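Local coordinates for iron uptake protein A2 (Synechocystis sp., PDB 2VOZ), which binds ferric iron in the periplasm and probably serves as a substrate-binding subunit of an ABC transporter that imports the metal, at residues Gly80-Thr85 with Ala266-Asn271; Lys159-Pro164 with Ala214-Val219; Thr259-Ser264 with Gly317-Asp322. All blocks are in the same frame, centred on the assembly; numbering follows the deposited sequence.

Contact 1 of 3, residues Gly80-Thr85 with Ala266-Asn271; sequences GDILFT and AGVLKN
Leu269 reaches across to the chain at Gly80, its CD1 3.5 Å from Gly80 C, while CD2 extends to CB of Leu83 at 4.0 Å. Its CG stands anti to its own carbonyl carbon (chi1 -66°), beside the backbone N, and the two methyls branch from there. Ala266 CB, at the far end, lies against both Ile82 CG2 and, at 3.5 Å, Phe84 CD2, meeting the ring obliquely. Ile82 CD1 continues this apolar row to Val268 CG2 (3.9 Å). An alanine in place of Leu269 would probably open a gap between Gly80 and Leu83, leaving the methylene of Leu83 without its apolar neighbour here.

Behind the side chains, the antiparallel backbones are joined at the hydrogen-bonded pair Leu83–Gly267 by two reciprocal bonds of 3.2 Å. A shorter bond, Leu269 N to Asp81 O at 2.8 Å, is nearly straight at hydrogen, although the N-H comes from above the carbonyl plane. The side chain of Asp81 leaves its backbone away from 266-271, and OD2 accepts from Asn37 N and Asn274 ND2. Helix 275-285 packs on the face of Ile82, Ala266 and Val268, and helix 64-74 on that of Leu83. Strand 82-86 thus lies between the parallel strand 35-40 and the antiparallel strand 261-268, a sheet sandwiched by helices as in one lobe of the periplasmic binding protein fold.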
loop_
_atom_site.group_PDB
_atom_site.type_symbol
_atom_site.label_atom_id
_atom_site.label_comp_id
_atom_site.label_asym_id
_atom_site.label_seq_id
_atom_site.Cartn_x
_atom_site.Cartn_y
_atom_site.Cartn_z
ATOM N N GLY B 80 4.295 -26.504 1.187
ATOM C CA GLY B 80 2.965 -25.879 1.249
ATOM C C GLY B 80 2.093 -26.681 2.177
ATOM O O GLY B 80 2.107 -27.917 2.128
ATOM N N ASP B 81 1.339 -25.985 3.038
ATOM C CA ASP B 81 0.351 -26.629 3.888
ATOM C C ASP B 81 -1.047 -26.554 3.278
ATOM O O ASP B 81 -1.780 -27.535 3.259
ATOM C CB ASP B 81 0.351 -25.985 5.272
ATOM C CG ASP B 81 1.589 -26.382 6.080
ATOM O OD1 ASP B 81 1.787 -27.606 6.197
ATOM O OD2 ASP B 81 2.353 -25.498 6.564
ATOM N N ILE B 82 -1.397 -25.361 2.812
ATOM C CA ILE B 82 -2.735 -25.107 2.298
ATOM C C ILE B 82 -2.606 -24.357 0.982
ATOM O O ILE B 82 -1.784 -23.438 0.857
ATOM C CB ILE B 82 -3.537 -24.151 3.240
ATOM C CG1 ILE B 82 -3.728 -24.691 4.662
ATOM C CG2 ILE B 82 -4.904 -23.753 2.602
ATOM C CD1 ILE B 82 -4.774 -25.705 4.792
ATOM N N LEU B 83 -3.431 -24.732 0.003
ATOM C CA LEU B 83 -3.641 -23.883 -1.159
ATOM C C LEU B 83 -5.053 -23.340 -1.064
ATOM O O LEU B 83 -6.034 -24.094 -0.955
ATOM C CB LEU B 83 -3.487 -24.673 -2.455
ATOM C CG LEU B 83 -3.836 -23.974 -3.764
ATOM C CD1 LEU B 83 -2.846 -22.797 -4.024
ATOM C CD2 LEU B 83 -3.777 -25.005 -4.915
ATOM N N PHE B 84 -5.112 -22.032 -1.089
ATOM C CA PHE B 84 -6.373 -21.309 -1.102
ATOM C C PHE B 84 -6.496 -20.643 -2.459
ATOM O O PHE B 84 -5.589 -19.895 -2.891
ATOM C CB PHE B 84 -6.408 -20.229 -0.017
ATOM C CG PHE B 84 -7.758 -19.592 0.092
ATOM C CD1 PHE B 84 -8.196 -18.677 -0.885
ATOM C CD2 PHE B 84 -8.624 -19.991 1.081
ATOM C CE1 PHE B 84 -9.497 -18.152 -0.822
ATOM C CE2 PHE B 84 -9.940 -19.473 1.159
ATOM C CZ PHE B 84 -10.359 -18.555 0.225
ATOM N N THR B 85 -7.619 -20.853 -3.152
ATOM C CA THR B 85 -7.790 -20.201 -4.430
ATOM C C THR B 85 -9.265 -19.900 -4.720
ATOM O O THR B 85 -10.147 -20.163 -3.880
ATOM C CB THR B 85 -7.083 -21.006 -5.565
ATOM O OG1 THR B 85 -6.934 -20.184 -6.725
ATOM C CG2 THR B 85 -7.822 -22.247 -5.906
ATOM N N ALA B 266 -10.261 -23.823 -0.097
ATOM C CA ALA B 266 -8.894 -24.313 0.161
ATOM C C ALA B 266 -8.917 -25.777 0.549
ATOM O O ALA B 266 -9.955 -26.299 0.979
ATOM C CB ALA B 266 -8.280 -23.506 1.277
ATOM N N GLY B 267 -7.759 -26.407 0.427
ATOM C CA GLY B 267 -7.592 -27.806 0.858
ATOM C C GLY B 267 -6.204 -27.920 1.431
ATOM O O GLY B 267 -5.339 -27.048 1.219
ATOM N N VAL B 268 -5.975 -28.999 2.159
ATOM C CA VAL B 268 -4.635 -29.291 2.674
ATOM C C VAL B 268 -3.819 -29.982 1.574
ATOM O O VAL B 268 -4.296 -30.936 0.930
ATOM C CB VAL B 268 -4.765 -30.235 3.905
ATOM C CG1 VAL B 268 -3.380 -30.588 4.429
ATOM C CG2 VAL B 268 -5.616 -29.541 4.977
ATOM N N LEU B 269 -2.591 -29.504 1.378
ATOM C CA LEU B 269 -1.690 -30.050 0.370
ATOM C C LEU B 269 -1.162 -31.423 0.777
ATOM O O LEU B 269 -0.919 -31.687 1.963
ATOM C CB LEU B 269 -0.563 -29.076 0.070
ATOM C CG LEU B 269 -1.126 -27.819 -0.602
ATOM C CD1 LEU B 269 -0.065 -26.703 -0.616
ATOM C CD2 LEU B 269 -1.594 -28.113 -2.008
ATOM N N LYS B 270 -1.004 -32.282 -0.228
ATOM C CA LYS B 270 -0.588 -33.668 -0.046
ATOM C C LYS B 270 0.557 -33.856 0.908
ATOM O O LYS B 270 0.547 -34.751 1.747
ATOM C CB LYS B 270 -0.172 -34.247 -1.380
ATOM C CG LYS B 270 -0.002 -35.758 -1.388
ATOM C CD LYS B 270 -0.086 -36.279 -2.814
ATOM C CE LYS B 270 -1.542 -36.364 -3.294
ATOM N NZ LYS B 270 -1.634 -36.950 -4.679
ATOM N N ASN B 271 1.610 -33.098 0.796
ATOM C CA ASN B 271 2.631 -33.531 1.767
ATOM C C ASN B 271 2.852 -32.460 2.817
ATOM O O ASN B 271 3.983 -32.194 3.241
ATOM C CB ASN B 271 3.898 -34.034 1.047
ATOM C CG ASN B 271 3.731 -35.470 0.462
ATOM O OD1 ASN B 271 3.025 -36.331 1.014
ATOM N ND2 ASN B 271 4.389 -35.715 -0.647
#

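Contact 2 of 3, residues Lys159-Pro164 with Ala214-Val219; sequences KILVRP and AGIGDV
Lys159 and Asp218 meet beside a short parallel beta bridge, Ile160 with Val219, in the helix-flanked sheet of a periplasmic binding protein. The lysine leaves the backbone with CG anti to its carbonyl carbon (chi1 -73°) and runs extended beyond; the two side chains cross obliquely, and CG, CD and CE of the lysine all pass close to Asp218 OD2, CE at 3.3 Å. The ammonium group overshoots this oxygen: the direct salt bridge from NZ is long at 3.9 Å, and a water completes the link, accepting from NZ and donating to OD2. The other oxygen, OD1, is paired with Arg139 in a salt bridge, which would probably fix the rotation of the carboxylate and temper its charge.

Ile160 and Val219 lie side by side and point the same way, CD1 of the isoleucine resting on CB of the valine at 3.9 Å. Leu161 turns toward the loop that follows helix 205-213. Its CD1 sits 3.6 Å from Gly217 CA, where the absence of a side chain leaves room for the leucine, since a beta carbon on Gly217 would collide with Leu161 CG. CD2 reaches Ile216 CG2 more loosely, the two side chains crossing at about a right angle. Beyond this layer, Leu161 also packs on Ala211 and Ile212 of helix 205-213.

The backbone carbonyl of Lys159 is gripped twice, by Asp218 N at 2.8 Å, in the carbonyl plane and on a lone pair, and by Val219 N at 3.2 Å, tilted 28° from that plane.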
loop_
_atom_site.group_PDB
_atom_site.type_symbol
_atom_site.label_atom_id
_atom_site.label_comp_id
_atom_site.label_asym_id
_atom_site.label_seq_id
_atom_site.Cartn_x
_atom_site.Cartn_y
_atom_site.Cartn_z
ATOM N N LYS B 159 -27.737 -8.099 -27.734
ATOM C CA LYS B 159 -27.878 -7.466 -26.418
ATOM C C LYS B 159 -26.989 -8.008 -25.282
ATOM O O LYS B 159 -26.861 -7.349 -24.243
ATOM C CB LYS B 159 -29.347 -7.475 -26.005
ATOM C CG LYS B 159 -30.185 -6.477 -26.801
ATOM C CD LYS B 159 -31.652 -6.533 -26.408
ATOM C CE LYS B 159 -32.401 -5.435 -27.149
ATOM N NZ LYS B 159 -33.843 -5.336 -26.770
ATOM N N ILE B 160 -26.425 -9.197 -25.457
ATOM C CA ILE B 160 -25.738 -9.880 -24.352
ATOM C C ILE B 160 -24.263 -9.548 -24.251
ATOM O O ILE B 160 -23.504 -9.602 -25.243
ATOM C CB ILE B 160 -25.929 -11.407 -24.466
ATOM C CG1 ILE B 160 -27.444 -11.774 -24.505
ATOM C CG2 ILE B 160 -25.170 -12.139 -23.330
ATOM C CD1 ILE B 160 -28.300 -11.380 -23.272
ATOM N N LEU B 161 -23.822 -9.205 -23.036
ATOM C CA LEU B 161 -22.416 -8.932 -22.770
ATOM C C LEU B 161 -21.807 -9.922 -21.788
ATOM O O LEU B 161 -22.331 -10.100 -20.708
ATOM C CB LEU B 161 -22.281 -7.561 -22.144
ATOM C CG LEU B 161 -22.661 -6.450 -23.112
ATOM C CD1 LEU B 161 -23.070 -5.245 -22.266
ATOM C CD2 LEU B 161 -21.485 -6.106 -24.040
ATOM N N VAL B 162 -20.719 -10.580 -22.192
ATOM C CA VAL B 162 -19.990 -11.467 -21.286
ATOM C C VAL B 162 -18.519 -11.478 -21.660
ATOM O O VAL B 162 -18.183 -11.234 -22.832
ATOM C CB VAL B 162 -20.599 -12.892 -21.286
ATOM C CG1 VAL B 162 -20.401 -13.565 -22.652
ATOM C CG2 VAL B 162 -20.016 -13.739 -20.139
ATOM N N ARG B 163 -17.657 -11.750 -20.665
ATOM C CA ARG B 163 -16.210 -11.725 -20.925
ATOM C C ARG B 163 -15.798 -12.999 -21.685
ATOM O O ARG B 163 -16.614 -13.888 -21.900
ATOM C CB ARG B 163 -15.456 -11.561 -19.622
ATOM C CG ARG B 163 -15.562 -12.793 -18.730
ATOM C CD ARG B 163 -14.945 -12.546 -17.370
ATOM N NE ARG B 163 -13.539 -12.139 -17.425
ATOM C CZ ARG B 163 -12.888 -11.692 -16.355
ATOM N NH1 ARG B 163 -13.535 -11.585 -15.195
ATOM N NH2 ARG B 163 -11.604 -11.347 -16.451
ATOM N N PRO B 164 -14.543 -13.061 -22.161
ATOM C CA PRO B 164 -14.074 -14.203 -22.931
ATOM C C PRO B 164 -14.238 -15.595 -22.280
ATOM O O PRO B 164 -14.219 -15.724 -21.049
ATOM C CB PRO B 164 -12.600 -13.877 -23.149
ATOM C CG PRO B 164 -12.557 -12.380 -23.243
ATOM C CD PRO B 164 -13.529 -11.994 -22.110
ATOM N N ALA B 214 -22.681 2.275 -20.991
ATOM C CA ALA B 214 -22.213 2.934 -22.205
ATOM C C ALA B 214 -23.106 2.685 -23.426
ATOM O O ALA B 214 -22.830 3.219 -24.496
ATOM C CB ALA B 214 -20.798 2.503 -22.507
ATOM N N GLY B 215 -24.148 1.866 -23.272
ATOM C CA GLY B 215 -25.088 1.555 -24.366
ATOM C C GLY B 215 -24.647 0.465 -25.336
ATOM O O GLY B 215 -25.342 0.209 -26.351
ATOM N N ILE B 216 -23.531 -0.196 -25.035
ATOM C CA ILE B 216 -22.985 -1.271 -25.901
ATOM C C ILE B 216 -23.873 -2.513 -25.937
ATOM O O ILE B 216 -24.024 -3.146 -26.993
ATOM C CB ILE B 216 -21.508 -1.607 -25.515
ATOM C CG1 ILE B 216 -20.664 -0.336 -25.681
ATOM C CG2 ILE B 216 -20.928 -2.699 -26.422
ATOM C CD1 ILE B 216 -19.390 -0.318 -24.844
ATOM N N GLY B 217 -24.489 -2.849 -24.807
ATOM C CA GLY B 217 -25.421 -4.004 -24.760
ATOM C C GLY B 217 -26.385 -3.742 -23.628
ATOM O O GLY B 217 -26.287 -2.690 -22.984
ATOM N N ASP B 218 -27.289 -4.687 -23.330
ATOM C CA ASP B 218 -28.359 -4.418 -22.374
ATOM C C ASP B 218 -28.389 -5.359 -21.173
ATOM O O ASP B 218 -28.980 -5.031 -20.146
ATOM C CB ASP B 218 -29.725 -4.525 -23.065
ATOM C CG ASP B 218 -29.968 -3.441 -24.097
ATOM O OD1 ASP B 218 -29.136 -2.516 -24.285
ATOM O OD2 ASP B 218 -31.037 -3.542 -24.747
ATOM N N VAL B 219 -27.793 -6.541 -21.330
ATOM C CA VAL B 219 -27.789 -7.579 -20.259
ATOM C C VAL B 219 -26.398 -8.190 -20.202
ATOM O O VAL B 219 -25.854 -8.578 -21.229
ATOM C CB VAL B 219 -28.827 -8.718 -20.486
ATOM C CG1 VAL B 219 -28.736 -9.745 -19.358
ATOM C CG2 VAL B 219 -30.250 -8.131 -20.602
HETATM O O HOH W 1 -33.475 -4.541 -24.115
#

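Contact 3 of 3, residues Thr259-Ser264 with Gly317-Asp322; sequences THVNVS and GQLKGD
Val261 and Leu319 cross obliquely, and CG1 of the valine faces both methyls of the leucine almost equally, CD1 at 3.9 Å and CD2 at 4.0 Å. In Val261, CG1 stands anti to the carbonyl carbon (chi1 -66°), while CG2 takes the more hindered place between the backbone N and the carbonyl carbon. With this rotation CG1 is the branch that meets the leucine and Gly321 CA, while CG2 approaches Asp322 O. A beta carbon on Gly321 would fit tightly against Val261 CG1, so the glycine lets the backbone come close to the valine.

Thr259 and Gly321 form a single backbone bridge alongside. Thr259 N donates to Lys320 O at 2.9 Å, in the carbonyl plane, and Asp322 N returns an almost straight bond to Thr259 O. The threonine hydroxyl accepts from a water that in turn takes the N-H of Lys320, adding a solvent-mediated link; its OG1 is also bonded to Pro250 O. Asp322 leaves its backbone toward 259-264, CB 3.5 Å from Thr259 O. Its carboxylate OD1 is held by a salt bridge to Arg257 and by Leu324 N, consistent with a fixed orientation.

This isolated two-bond bridge joins the loop between helices 311-314 and 327-331 to the residues leading into strand 261-268, which pairs with both strand 82-86 and strand 124-136, consistent with the strands that run between the lobes in periplasmic binding proteins. Leu319 also rests on Gln128 and Ala130 of strand 124-136, while Asp322 touches Ile180 of helix 168-181.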
loop_
_atom_site.group_PDB
_atom_site.type_symbol
_atom_site.label_atom_id
_atom_site.label_comp_id
_atom_site.label_asym_id
_atom_site.label_seq_id
_atom_site.Cartn_x
_atom_site.Cartn_y
_atom_site.Cartn_z
ATOM N N THR B 259 -29.754 -19.527 -8.152
ATOM C CA THR B 259 -28.740 -18.792 -8.881
ATOM C C THR B 259 -27.439 -19.628 -8.885
ATOM O O THR B 259 -27.114 -20.297 -7.924
ATOM C CB THR B 259 -28.479 -17.477 -8.109
ATOM O OG1 THR B 259 -29.705 -16.715 -8.046
ATOM C CG2 THR B 259 -27.350 -16.666 -8.782
ATOM N N HIS B 260 -26.643 -19.487 -9.928
ATOM C CA HIS B 260 -25.377 -20.208 -9.969
ATOM C C HIS B 260 -24.463 -19.598 -8.901
ATOM O O HIS B 260 -24.266 -18.400 -8.880
ATOM C CB HIS B 260 -24.751 -20.039 -11.347
ATOM C CG HIS B 260 -23.341 -20.530 -11.432
ATOM N ND1 HIS B 260 -23.035 -21.864 -11.562
ATOM C CD2 HIS B 260 -22.160 -19.867 -11.434
ATOM C CE1 HIS B 260 -21.719 -22.002 -11.630
ATOM N NE2 HIS B 260 -21.165 -20.803 -11.557
ATOM N N VAL B 261 -23.950 -20.431 -8.011
ATOM C CA VAL B 261 -22.961 -19.940 -7.042
ATOM C C VAL B 261 -21.613 -20.632 -7.290
ATOM O O VAL B 261 -21.538 -21.710 -7.937
ATOM C CB VAL B 261 -23.421 -20.102 -5.593
ATOM C CG1 VAL B 261 -24.637 -19.189 -5.316
ATOM C CG2 VAL B 261 -23.707 -21.591 -5.287
ATOM N N ASN B 262 -20.546 -19.985 -6.847
ATOM C CA ASN B 262 -19.227 -20.560 -6.929
ATOM C C ASN B 262 -18.508 -20.137 -5.651
ATOM O O ASN B 262 -19.015 -19.293 -4.918
ATOM C CB ASN B 262 -18.514 -20.027 -8.180
ATOM C CG ASN B 262 -17.451 -20.964 -8.675
ATOM O OD1 ASN B 262 -16.830 -21.699 -7.890
ATOM N ND2 ASN B 262 -17.208 -20.933 -9.992
ATOM N N VAL B 263 -17.363 -20.750 -5.385
ATOM C CA VAL B 263 -16.684 -20.531 -4.116
ATOM C C VAL B 263 -15.261 -20.078 -4.271
ATOM O O VAL B 263 -14.638 -20.299 -5.315
ATOM C CB VAL B 263 -16.698 -21.829 -3.219
ATOM C CG1 VAL B 263 -18.118 -22.253 -2.877
ATOM C CG2 VAL B 263 -15.964 -23.007 -3.930
ATOM N N SER B 264 -14.740 -19.449 -3.216
ATOM C CA SER B 264 -13.291 -19.455 -3.008
ATOM C C SER B 264 -13.050 -20.416 -1.854
ATOM O O SER B 264 -13.895 -20.554 -0.916
ATOM C CB SER B 264 -12.729 -18.073 -2.655
ATOM O OG SER B 264 -13.086 -17.716 -1.360
ATOM N N GLY B 317 -30.996 -8.694 -1.365
ATOM C CA GLY B 317 -31.891 -9.790 -1.025
ATOM C C GLY B 317 -31.137 -11.053 -0.682
ATOM O O GLY B 317 -29.894 -11.122 -0.807
ATOM N N GLN B 318 -31.886 -12.041 -0.196
ATOM C CA GLN B 318 -31.320 -13.330 0.181
ATOM C C GLN B 318 -30.810 -14.101 -1.029
ATOM O O GLN B 318 -31.502 -14.250 -2.049
ATOM C CB GLN B 318 -32.385 -14.189 0.891
ATOM N N LEU B 319 -29.601 -14.611 -0.908
ATOM C CA LEU B 319 -29.066 -15.481 -1.953
ATOM C C LEU B 319 -29.800 -16.821 -1.925
ATOM O O LEU B 319 -29.858 -17.482 -0.888
ATOM C CB LEU B 319 -27.573 -15.704 -1.731
ATOM C CG LEU B 319 -26.867 -16.725 -2.624
ATOM C CD1 LEU B 319 -26.825 -16.272 -4.059
ATOM C CD2 LEU B 319 -25.467 -16.952 -2.063
ATOM N N LYS B 320 -30.342 -17.216 -3.068
ATOM C CA LYS B 320 -30.960 -18.559 -3.191
ATOM C C LYS B 320 -30.140 -19.356 -4.166
ATOM O O LYS B 320 -30.400 -19.329 -5.360
ATOM C CB LYS B 320 -32.413 -18.468 -3.668
ATOM C CG LYS B 320 -33.318 -17.737 -2.698
ATOM C CD LYS B 320 -34.669 -17.445 -3.344
ATOM C CE LYS B 320 -34.771 -16.013 -3.820
ATOM N NZ LYS B 320 -34.956 -15.064 -2.669
ATOM N N GLY B 321 -29.129 -20.044 -3.659
ATOM C CA GLY B 321 -28.182 -20.707 -4.550
ATOM C C GLY B 321 -28.652 -22.049 -5.040
ATOM O O GLY B 321 -29.337 -22.761 -4.324
ATOM N N ASP B 322 -28.249 -22.390 -6.253
ATOM C CA ASP B 322 -28.384 -23.739 -6.777
ATOM C C ASP B 322 -27.694 -24.718 -5.816
ATOM O O ASP B 322 -26.548 -24.472 -5.401
ATOM C CB ASP B 322 -27.730 -23.752 -8.164
ATOM C CG ASP B 322 -27.973 -25.042 -8.934
ATOM O OD1 ASP B 322 -28.018 -26.133 -8.339
ATOM O OD2 ASP B 322 -28.115 -24.946 -10.175
HETATM O O HOH W 2 -30.363 -15.822 -5.438
HETATM O O HOH W 3 -25.173 -23.747 -10.802
#

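In the fold
From the N terminus, strand 82-86 comes first; contact 1 pairs it with the end of strand 261-268 and closes a loop of 180 residues. Contact 2 falls wholly within that span, joining strand 160-161 to the entry of strand 219-223, with mainly helix between. Contact 3 opens after contact 2 has closed but before strand 261-268 reaches contact 1, and ends beyond it, so contacts 1 and 3 cross along the chain. They share that strand and touch where Phe84 packs on Ser264. Contacts 1 and 2 lie on opposite sides of the chain's centre, about 37 Å apart between centres, in the same mixed sheet; contact 3 lies nearer the centre.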